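Local atomic coordinates of synaptic vesicle glycoprotein 2C (Homo sapiens, PDB entry 5JLV), a protein that serves as a glycosylated synaptic vesicle membrane protein whose luminal domain is bound by the receptor-binding domain of botulinum neurotoxin A. Residues C[46-50]-C[68-72]; C[51-57]-C[71-77]; C[77-82]-C[97-101]. Residues are numbered along the deposited sequence.

Contact 1 (C[46-50]-C[68-72])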
loop_
_atom_site.group_PDB
_atom_site.type_symbol
_atom_site.label_atom_id
_atom_site.label_comp_id
_atom_site.label_asym_id
_atom_site.label_seq_id
_atom_site.Cartn_x
_atom_site.Cartn_y
_atom_site.Cartn_z
ATOM N N GLU C 46 16.317 -23.258 16.859
ATOM C CA GLU C 46 15.965 -22.374 15.762
ATOM C C GLU C 46 16.218 -23.056 14.411
ATOM O O GLU C 46 17.161 -23.843 14.265
ATOM C CB GLU C 46 16.701 -21.031 15.851
ATOM C CG GLU C 46 16.259 -20.039 14.776
ATOM C CD GLU C 46 16.786 -18.633 14.983
ATOM O OE1 GLU C 46 17.110 -18.272 16.136
ATOM O OE2 GLU C 46 16.855 -17.875 13.989
ATOM N N TYR C 47 15.355 -22.765 13.444
ATOM C CA TYR C 47 15.489 -23.269 12.091
ATOM C C TYR C 47 15.410 -22.084 11.117
ATOM O O TYR C 47 14.358 -21.444 11.000
ATOM C CB TYR C 47 14.383 -24.309 11.785
ATOM C CG TYR C 47 14.292 -25.431 12.819
ATOM C CD1 TYR C 47 15.099 -26.570 12.715
ATOM C CD2 TYR C 47 13.431 -25.333 13.915
ATOM C CE1 TYR C 47 15.028 -27.592 13.661
ATOM C CE2 TYR C 47 13.355 -26.349 14.863
ATOM C CZ TYR C 47 14.157 -27.474 14.727
ATOM O OH TYR C 47 14.100 -28.473 15.667
ATOM N N ASP C 48 16.540 -21.780 10.468
ATOM C CA ASP C 48 16.658 -20.666 9.514
ATOM C C ASP C 48 16.666 -21.244 8.115
ATOM O O ASP C 48 17.437 -22.173 7.831
ATOM C CB ASP C 48 17.984 -19.903 9.711
ATOM C CG ASP C 48 17.946 -18.931 10.876
ATOM O OD1 ASP C 48 16.948 -18.912 11.628
ATOM O OD2 ASP C 48 18.937 -18.176 11.044
ATOM N N ASN C 49 15.816 -20.703 7.242
ATOM C CA ASN C 49 15.781 -21.113 5.833
ATOM C C ASN C 49 15.628 -22.625 5.660
ATOM O O ASN C 49 16.290 -23.249 4.832
ATOM C CB ASN C 49 17.016 -20.576 5.096
ATOM C CG ASN C 49 17.168 -19.080 5.259
ATOM O OD1 ASN C 49 16.488 -18.305 4.591
ATOM N ND2 ASN C 49 18.031 -18.662 6.183
ATOM N N GLY C 50 14.756 -23.207 6.468
ATOM C CA GLY C 50 14.448 -24.617 6.372
ATOM C C GLY C 50 13.358 -24.841 5.351
ATOM O O GLY C 50 12.379 -24.087 5.293
ATOM N N LYS C 68 12.560 -19.316 11.240
ATOM C CA LYS C 68 12.801 -18.078 10.475
ATOM C C LYS C 68 12.990 -18.340 8.970
ATOM O O LYS C 68 13.865 -19.111 8.579
ATOM C CB LYS C 68 14.020 -17.320 11.027
ATOM C CG LYS C 68 14.076 -15.861 10.573
ATOM C CD LYS C 68 15.365 -15.154 10.998
ATOM C CE LYS C 68 15.235 -14.477 12.361
ATOM N NZ LYS C 68 15.061 -15.452 13.481
ATOM N N SER C 69 12.177 -17.671 8.141
ATOM C CA SER C 69 12.268 -17.777 6.672
ATOM C C SER C 69 12.211 -19.219 6.204
ATOM O O SER C 69 12.930 -19.604 5.287
ATOM C CB SER C 69 13.544 -17.110 6.139
ATOM O OG SER C 69 13.612 -15.781 6.577
ATOM N N CYS C 70 11.372 -20.018 6.857
ATOM C CA CYS C 70 11.198 -21.395 6.455
ATOM C C CYS C 70 10.091 -21.490 5.426
ATOM O O CYS C 70 9.315 -20.538 5.247
ATOM C CB CYS C 70 10.929 -22.278 7.663
ATOM S SG CYS C 70 12.384 -22.448 8.736
ATOM N N THR C 71 10.072 -22.608 4.703
ATOM C CA THR C 71 9.002 -22.941 3.767
ATOM C C THR C 71 8.487 -24.332 4.108
ATOM O O THR C 71 9.267 -25.295 4.166
ATOM C CB THR C 71 9.505 -22.937 2.306
ATOM O OG1 THR C 71 10.014 -21.644 1.969
ATOM C CG2 THR C 71 8.384 -23.304 1.329
ATOM N N PHE C 72 7.189 -24.427 4.373
ATOM C CA PHE C 72 6.498 -25.710 4.473
ATOM C C PHE C 72 5.648 -25.853 3.225
ATOM O O PHE C 72 4.766 -25.022 2.970
ATOM C CB PHE C 72 5.615 -25.761 5.723
ATOM C CG PHE C 72 6.384 -25.804 7.027
ATOM C CD1 PHE C 72 6.874 -24.626 7.615
ATOM C CD2 PHE C 72 6.601 -27.012 7.684
ATOM C CE1 PHE C 72 7.568 -24.668 8.824
ATOM C CE2 PHE C 72 7.296 -27.054 8.896
ATOM C CZ PHE C 72 7.779 -25.886 9.463
#

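Contact 2 (C[51-57]-C[71-77])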
loop_
_atom_site.group_PDB
_atom_site.type_symbol
_atom_site.label_atom_id
_atom_site.label_comp_id
_atom_site.label_asym_id
_atom_site.label_seq_id
_atom_site.Cartn_x
_atom_site.Cartn_y
_atom_site.Cartn_z
ATOM N N ARG C 51 13.539 -25.867 4.536
ATOM C CA ARG C 51 12.545 -26.248 3.557
ATOM C C ARG C 51 12.017 -27.648 3.847
ATOM O O ARG C 51 12.738 -28.642 3.733
ATOM C CB ARG C 51 13.123 -26.141 2.144
ATOM C CG ARG C 51 13.398 -24.698 1.736
ATOM C CD ARG C 51 14.288 -24.583 0.512
ATOM N NE ARG C 51 13.765 -25.313 -0.642
ATOM C CZ ARG C 51 12.649 -25.001 -1.300
ATOM N NH1 ARG C 51 11.900 -23.970 -0.916
ATOM N NH2 ARG C 51 12.280 -25.731 -2.347
ATOM N N PHE C 52 10.765 -27.700 4.273
ATOM C CA PHE C 52 10.059 -28.942 4.477
ATOM C C PHE C 52 9.145 -29.141 3.276
ATOM O O PHE C 52 8.071 -28.520 3.185
ATOM C CB PHE C 52 9.257 -28.869 5.782
ATOM C CG PHE C 52 10.090 -28.485 6.992
ATOM C CD1 PHE C 52 10.360 -27.144 7.284
ATOM C CD2 PHE C 52 10.603 -29.461 7.836
ATOM C CE1 PHE C 52 11.121 -26.792 8.396
ATOM C CE2 PHE C 52 11.363 -29.115 8.947
ATOM C CZ PHE C 52 11.616 -27.778 9.227
ATOM N N ILE C 53 9.598 -29.969 2.330
ATOM C CA ILE C 53 8.954 -30.121 1.021
ATOM C C ILE C 53 8.430 -31.546 0.836
ATOM O O ILE C 53 9.215 -32.489 0.709
ATOM C CB ILE C 53 9.937 -29.813 -0.151
ATOM C CG1 ILE C 53 10.776 -28.546 0.113
ATOM C CG2 ILE C 53 9.198 -29.749 -1.482
ATOM C CD1 ILE C 53 10.027 -27.231 -0.032
ATOM N N GLY C 54 7.106 -31.700 0.818
ATOM C CA GLY C 54 6.486 -33.022 0.630
ATOM C C GLY C 54 6.652 -33.946 1.822
ATOM O O GLY C 54 6.599 -35.163 1.686
ATOM N N VAL C 55 6.848 -33.359 2.995
ATOM C CA VAL C 55 7.096 -34.110 4.207
ATOM C C VAL C 55 5.786 -34.622 4.805
ATOM O O VAL C 55 4.774 -33.914 4.808
ATOM C CB VAL C 55 7.838 -33.237 5.241
ATOM C CG1 VAL C 55 7.999 -33.958 6.573
ATOM C CG2 VAL C 55 9.190 -32.808 4.692
ATOM N N LYS C 56 5.807 -35.858 5.292
ATOM C CA LYS C 56 4.751 -36.345 6.172
ATOM C C LYS C 56 5.243 -36.353 7.622
ATOM O O LYS C 56 6.188 -37.069 7.963
ATOM C CB LYS C 56 4.275 -37.739 5.746
ATOM C CG LYS C 56 3.633 -37.775 4.365
ATOM C CD LYS C 56 2.977 -39.117 4.068
ATOM C CE LYS C 56 3.996 -40.141 3.613
ATOM N NZ LYS C 56 3.334 -41.353 3.057
ATOM N N PHE C 57 4.612 -35.529 8.458
ATOM C CA PHE C 57 4.862 -35.526 9.901
ATOM C C PHE C 57 3.908 -36.494 10.594
ATOM O O PHE C 57 2.694 -36.456 10.369
ATOM C CB PHE C 57 4.668 -34.130 10.485
ATOM C CG PHE C 57 5.612 -33.101 9.937
ATOM C CD1 PHE C 57 6.890 -32.958 10.466
ATOM C CD2 PHE C 57 5.211 -32.247 8.901
ATOM C CE1 PHE C 57 7.763 -31.991 9.966
ATOM C CE2 PHE C 57 6.079 -31.288 8.399
ATOM C CZ PHE C 57 7.352 -31.158 8.934
ATOM N N THR C 71 10.072 -22.608 4.703
ATOM C CA THR C 71 9.002 -22.941 3.767
ATOM C C THR C 71 8.487 -24.332 4.108
ATOM O O THR C 71 9.267 -25.295 4.166
ATOM C CB THR C 71 9.505 -22.937 2.306
ATOM O OG1 THR C 71 10.014 -21.644 1.969
ATOM C CG2 THR C 71 8.384 -23.304 1.329
ATOM N N PHE C 72 7.189 -24.427 4.373
ATOM C CA PHE C 72 6.498 -25.710 4.473
ATOM C C PHE C 72 5.648 -25.853 3.225
ATOM O O PHE C 72 4.766 -25.022 2.970
ATOM C CB PHE C 72 5.615 -25.761 5.723
ATOM C CG PHE C 72 6.384 -25.804 7.027
ATOM C CD1 PHE C 72 6.874 -24.626 7.615
ATOM C CD2 PHE C 72 6.601 -27.012 7.684
ATOM C CE1 PHE C 72 7.568 -24.668 8.824
ATOM C CE2 PHE C 72 7.296 -27.054 8.896
ATOM C CZ PHE C 72 7.779 -25.886 9.463
ATOM N N GLU C 73 5.930 -26.880 2.423
ATOM C CA GLU C 73 5.294 -27.014 1.116
ATOM C C GLU C 73 4.851 -28.443 0.831
ATOM O O GLU C 73 5.659 -29.377 0.900
ATOM C CB GLU C 73 6.239 -26.531 0.023
ATOM C CG GLU C 73 5.651 -26.552 -1.364
ATOM C CD GLU C 73 6.562 -25.887 -2.367
ATOM O OE1 GLU C 73 7.295 -26.610 -3.071
ATOM O OE2 GLU C 73 6.563 -24.640 -2.434
ATOM N N ASP C 74 3.564 -28.600 0.508
ATOM C CA ASP C 74 2.959 -29.914 0.239
ATOM C C ASP C 74 3.210 -30.897 1.380
ATOM O O ASP C 74 3.638 -32.030 1.151
ATOM C CB ASP C 74 3.451 -30.501 -1.098
ATOM C CG ASP C 74 2.886 -29.765 -2.307
ATOM O OD1 ASP C 74 1.720 -29.318 -2.245
ATOM O OD2 ASP C 74 3.604 -29.647 -3.327
ATOM N N VAL C 75 2.950 -30.455 2.608
ATOM C CA VAL C 75 3.140 -31.307 3.772
ATOM C C VAL C 75 1.805 -31.774 4.354
ATOM O O VAL C 75 0.794 -31.047 4.305
ATOM C CB VAL C 75 4.051 -30.667 4.861
ATOM C CG1 VAL C 75 5.219 -29.910 4.232
ATOM C CG2 VAL C 75 3.272 -29.766 5.788
ATOM N N THR C 76 1.794 -33.012 4.845
ATOM C CA THR C 76 0.682 -33.517 5.641
ATOM C C THR C 76 1.195 -33.867 7.031
ATOM O O THR C 76 2.401 -34.058 7.218
ATOM C CB THR C 76 0.017 -34.748 5.007
ATOM O OG1 THR C 76 0.995 -35.775 4.826
ATOM C CG2 THR C 76 -0.611 -34.390 3.666
ATOM N N SER C 77 0.285 -33.944 7.999
ATOM C CA SER C 77 0.665 -34.155 9.399
ATOM C C SER C 77 -0.423 -34.851 10.222
ATOM O O SER C 77 -1.602 -34.502 10.148
ATOM C CB SER C 77 1.070 -32.833 10.055
ATOM O OG SER C 77 0.046 -31.857 9.940
HETATM O O HOH W 1 1.369 -37.046 8.013
#

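Contact 3 (C[77-82]-C[97-101])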
loop_
_atom_site.group_PDB
_atom_site.type_symbol
_atom_site.label_atom_id
_atom_site.label_comp_id
_atom_site.label_asym_id
_atom_site.label_seq_id
_atom_site.Cartn_x
_atom_site.Cartn_y
_atom_site.Cartn_z
ATOM N N SER C 77 0.285 -33.944 7.999
ATOM C CA SER C 77 0.665 -34.155 9.399
ATOM C C SER C 77 -0.423 -34.851 10.222
ATOM O O SER C 77 -1.602 -34.502 10.148
ATOM C CB SER C 77 1.070 -32.833 10.055
ATOM O OG SER C 77 0.046 -31.857 9.940
ATOM N N VAL C 78 -0.010 -35.847 10.998
ATOM C CA VAL C 78 -0.905 -36.562 11.900
ATOM C C VAL C 78 -0.292 -36.523 13.316
ATOM O O VAL C 78 0.931 -36.730 13.493
ATOM C CB VAL C 78 -1.148 -38.016 11.418
ATOM C CG1 VAL C 78 -2.195 -38.720 12.280
ATOM C CG2 VAL C 78 -1.587 -38.024 9.954
ATOM N N ASN C 79 -1.124 -36.207 14.305
ATOM C CA ASN C 79 -0.683 -36.135 15.696
ATOM C C ASN C 79 0.580 -35.265 15.799
ATOM O O ASN C 79 1.553 -35.606 16.490
ATOM C CB ASN C 79 -0.465 -37.553 16.277
ATOM C CG ASN C 79 -0.224 -37.546 17.782
ATOM O OD1 ASN C 79 -0.810 -36.751 18.523
ATOM N ND2 ASN C 79 0.660 -38.435 18.241
ATOM N N THR C 80 0.546 -34.143 15.088
ATOM C CA THR C 80 1.680 -33.244 15.006
ATOM C C THR C 80 1.337 -31.887 15.618
ATOM O O THR C 80 0.292 -31.302 15.321
ATOM C CB THR C 80 2.163 -33.102 13.553
ATOM O OG1 THR C 80 2.649 -34.379 13.088
ATOM C CG2 THR C 80 3.270 -32.078 13.452
ATOM N N TYR C 81 2.215 -31.401 16.487
ATOM C CA TYR C 81 1.979 -30.134 17.176
ATOM C C TYR C 81 3.217 -29.250 17.222
ATOM O O TYR C 81 4.337 -29.728 17.419
ATOM C CB TYR C 81 1.554 -30.384 18.602
ATOM C CG TYR C 81 0.183 -30.986 18.798
ATOM C CD1 TYR C 81 -0.954 -30.178 18.816
ATOM C CD2 TYR C 81 0.032 -32.347 19.052
ATOM C CE1 TYR C 81 -2.213 -30.719 19.044
ATOM C CE2 TYR C 81 -1.215 -32.894 19.278
ATOM C CZ TYR C 81 -2.335 -32.076 19.275
ATOM O OH TYR C 81 -3.582 -32.610 19.521
ATOM N N PHE C 82 2.980 -27.951 17.079
ATOM C CA PHE C 82 3.960 -26.926 17.365
ATOM C C PHE C 82 3.511 -26.207 18.626
ATOM O O PHE C 82 2.503 -25.503 18.608
ATOM C CB PHE C 82 4.026 -25.940 16.199
ATOM C CG PHE C 82 4.412 -26.569 14.895
ATOM C CD1 PHE C 82 3.442 -27.123 14.057
ATOM C CD2 PHE C 82 5.738 -26.581 14.483
ATOM C CE1 PHE C 82 3.802 -27.705 12.845
ATOM C CE2 PHE C 82 6.103 -27.154 13.264
ATOM C CZ PHE C 82 5.139 -27.722 12.455
ATOM N N PHE C 97 -1.871 -27.615 7.691
ATOM C CA PHE C 97 -1.699 -26.973 9.014
ATOM C C PHE C 97 -2.889 -26.105 9.430
ATOM O O PHE C 97 -2.848 -24.884 9.309
ATOM C CB PHE C 97 -0.406 -26.139 9.092
ATOM C CG PHE C 97 0.869 -26.955 9.081
ATOM C CD1 PHE C 97 0.845 -28.343 9.162
ATOM C CD2 PHE C 97 2.107 -26.315 9.028
ATOM C CE1 PHE C 97 2.027 -29.075 9.169
ATOM C CE2 PHE C 97 3.290 -27.047 9.031
ATOM C CZ PHE C 97 3.248 -28.419 9.102
ATOM N N GLU C 98 -3.929 -26.742 9.941
ATOM C CA GLU C 98 -5.054 -26.041 10.554
ATOM C C GLU C 98 -4.646 -25.403 11.891
ATOM O O GLU C 98 -3.587 -25.749 12.442
ATOM C CB GLU C 98 -6.207 -27.020 10.770
ATOM C CG GLU C 98 -6.674 -27.723 9.516
ATOM C CD GLU C 98 -7.317 -26.783 8.522
ATOM O OE1 GLU C 98 -7.748 -25.674 8.920
ATOM O OE2 GLU C 98 -7.398 -27.159 7.331
ATOM N N PRO C 99 -5.485 -24.477 12.427
ATOM C CA PRO C 99 -5.188 -23.841 13.713
ATOM C C PRO C 99 -4.829 -24.824 14.851
ATOM O O PRO C 99 -3.990 -24.497 15.678
ATOM C CB PRO C 99 -6.485 -23.083 14.037
ATOM C CG PRO C 99 -7.021 -22.715 12.703
ATOM C CD PRO C 99 -6.684 -23.880 11.795
ATOM N N TYR C 100 -5.460 -26.003 14.888
ATOM C CA TYR C 100 -5.219 -26.968 15.980
ATOM C C TYR C 100 -3.822 -27.643 15.971
ATOM O O TYR C 100 -3.469 -28.333 16.913
ATOM C CB TYR C 100 -6.336 -28.034 16.064
ATOM C CG TYR C 100 -6.560 -28.826 14.785
ATOM C CD1 TYR C 100 -7.627 -28.526 13.944
ATOM C CD2 TYR C 100 -5.703 -29.889 14.418
ATOM C CE1 TYR C 100 -7.840 -29.238 12.772
ATOM C CE2 TYR C 100 -5.909 -30.608 13.241
ATOM C CZ TYR C 100 -6.976 -30.270 12.423
ATOM O OH TYR C 100 -7.211 -30.960 11.260
ATOM N N LYS C 101 -3.042 -27.438 14.910
ATOM C CA LYS C 101 -1.635 -27.890 14.878
ATOM C C LYS C 101 -0.728 -27.061 15.790
ATOM O O LYS C 101 0.404 -27.449 16.087
ATOM C CB LYS C 101 -1.090 -27.827 13.458
ATOM C CG LYS C 101 -1.932 -28.567 12.430
ATOM C CD LYS C 101 -1.649 -30.049 12.438
ATOM C CE LYS C 101 -2.657 -30.760 11.562
ATOM N NZ LYS C 101 -2.331 -32.191 11.385
HETATM O O HOH W 2 -2.514 -31.311 15.981
#

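Contact 1 (C[46-50]-C[68-72])
The side chain of Lys-68 runs alongside that of Asp-48 on the same face of the sheet, its CB 3.4 Å from Asp-48 OD1, and its amine closes a salt bridge with Glu-46, NZ to OE2 3.1 Å. Beneath these charges the backbones pair in parallel: Lys-68 N donates to Tyr-47 O (2.8 Å), and Asn-49 N donates to Lys-68 O (2.9 Å). Both segments then turn a corner in step. Asn-49 and Ser-69 each take a left-handed conformation, with phi near 53° and 54°, and regular backbone bonding picks up again beyond the corner with Thr-71 N to Gly-50 O (2.8 Å). Just after the corner the Cys-70 thiol lies close to Gly-50, whose N makes a weak hydrogen bond to SG (3.4 Å); a CB on Gly-50 would be crowded by that sulfur, which suits glycine here. Such stacked corners are characteristic of the right-handed quadrilateral beta-helix of pentapeptide-repeat proteins. Cys-70 O accepts a hydrogen bond from a basic side chain of the botulinum neurotoxin chain. Strand 46-53 lies between strand 27-29, paired to Glu-46 and Asp-48 through Tyr-28, and strand 66-68, with strand 86-88 next beyond it.

Contact 2 (C[51-57]-C[71-77])
Backbone hydrogen bonds set the register, an exact twenty-residue offset that pairs Arg-51 with Thr-71 and so on to Phe-57 with Ser-77. Strands 51-53 and 71-73 run parallel at 0°, their axes 4.8 Å apart, joined by Phe-52 N to Thr-71 O (2.8 Å), Glu-73 N to Phe-52 O (2.8 Å) and Gly-54 N to Glu-73 O (2.7 Å). Gly-54 and Asp-74, both with positive phi, carry the two segments round a corner, and pairing continues with Thr-76 N to Val-55 O (3.1 Å) and Phe-57 N to Thr-76 O (2.9 Å).

Aromatic contacts lie on the buried side. The Phe-52 and Phe-72 rings form an offset stack, centroids 4.4 Å apart and planes at 5°, while Phe-57 CZ approaches the edge of Phe-72 at CE2 (4.1 Å). Val-75 packs against Phe-57 and Val-55: its CB sits 4.1 Å from Phe-57 CE2 and its CG1 4.4 Å from Val-55 CB. Phe-97 covers Phe-72 edge-to-face from the next coil.

Away from the rings point Arg-51, Ile-53, Thr-71 and Glu-73 and, beyond the corner, Lys-56 and Thr-76. Ile-53 CD1 packs on Glu-73 CB (3.9 Å), and Thr-71 OG1 bonds weakly to a basic neurotoxin side chain. Separately, a water donates to Phe-57 O (2.8 Å), and Asp-74 OD1, at the corner, hydrogen-bonds to Asn-94.

Phe and Val side chains gather inside, with Ser-77 a buried polar exception bonded to Asp-96, while the outward side is mixed and carries the charges: a pentapeptide-repeat beta-helix, its core filled by stacked rings, its coils tied by backbone bonds.

Contact 3 (C[77-82]-C[97-101])
Ser-77 opens the segment with its CB directed toward 97-101, where its OG takes a hydrogen bond from Lys-101 NZ (2.8 Å) and also bonds to Asp-96; its backbone O lies 2.7 Å from the same amine, and its OG rests at the edge of the Phe-97 ring, 3.5 Å from CE1. At the corner that follows, Thr-80 OG1 donates back to Val-78 O (2.9 Å), and a water bridges the segments by donating to Thr-80 O (2.9 Å) and Tyr-100 O (3.3 Å). Tyr-81 brings CE1 to 3.4 Å from Tyr-100 O, while its CA meets Lys-101 O at 3.3 Å. That carbonyl also accepts from Phe-82 N (2.8 Å), where strand 81-83 starts to pair with the next coil. Last, the Phe-82 ring sets its edge against the face of Phe-97, centroids 5.3 Å apart and planes at 66°. Segment 97-101 thus meets 77-82 through one backbone bond, a water and the side chains of Lys-101 and Phe-97: Lys-101 reaches Ser-77 where 97-101 forms no strand beside 76-78, its buried amine met by serine oxygen with Asp-96 close at hand.

Overall arrangement
Contacts 1 and 2, with centres 12 Å apart, follow the same two neighbouring coils of the beta-helix and share Thr-71 and Phe-72; contact 3, 12 Å on from contact 2, joins the next coil through side chains, a water and a single backbone bond, beginning at the shared Ser-77. Contacts 1 and 3 are 17 Å apart between centres, on opposite sides of the chain's centre, yet the core joins them: Phe-72 CD2 lies 3.6 Å from Phe-97 CE2. Phe-57 O and Val-78 N, 2.8 Å apart, probably bond contact 2 to contact 3. The neurotoxin reaches contact 1 and, through Thr-71, contact 2, but does not touch contact 3. The Lys-68 side chain is about 6 Å from a NAG of a glycan carried by the protein.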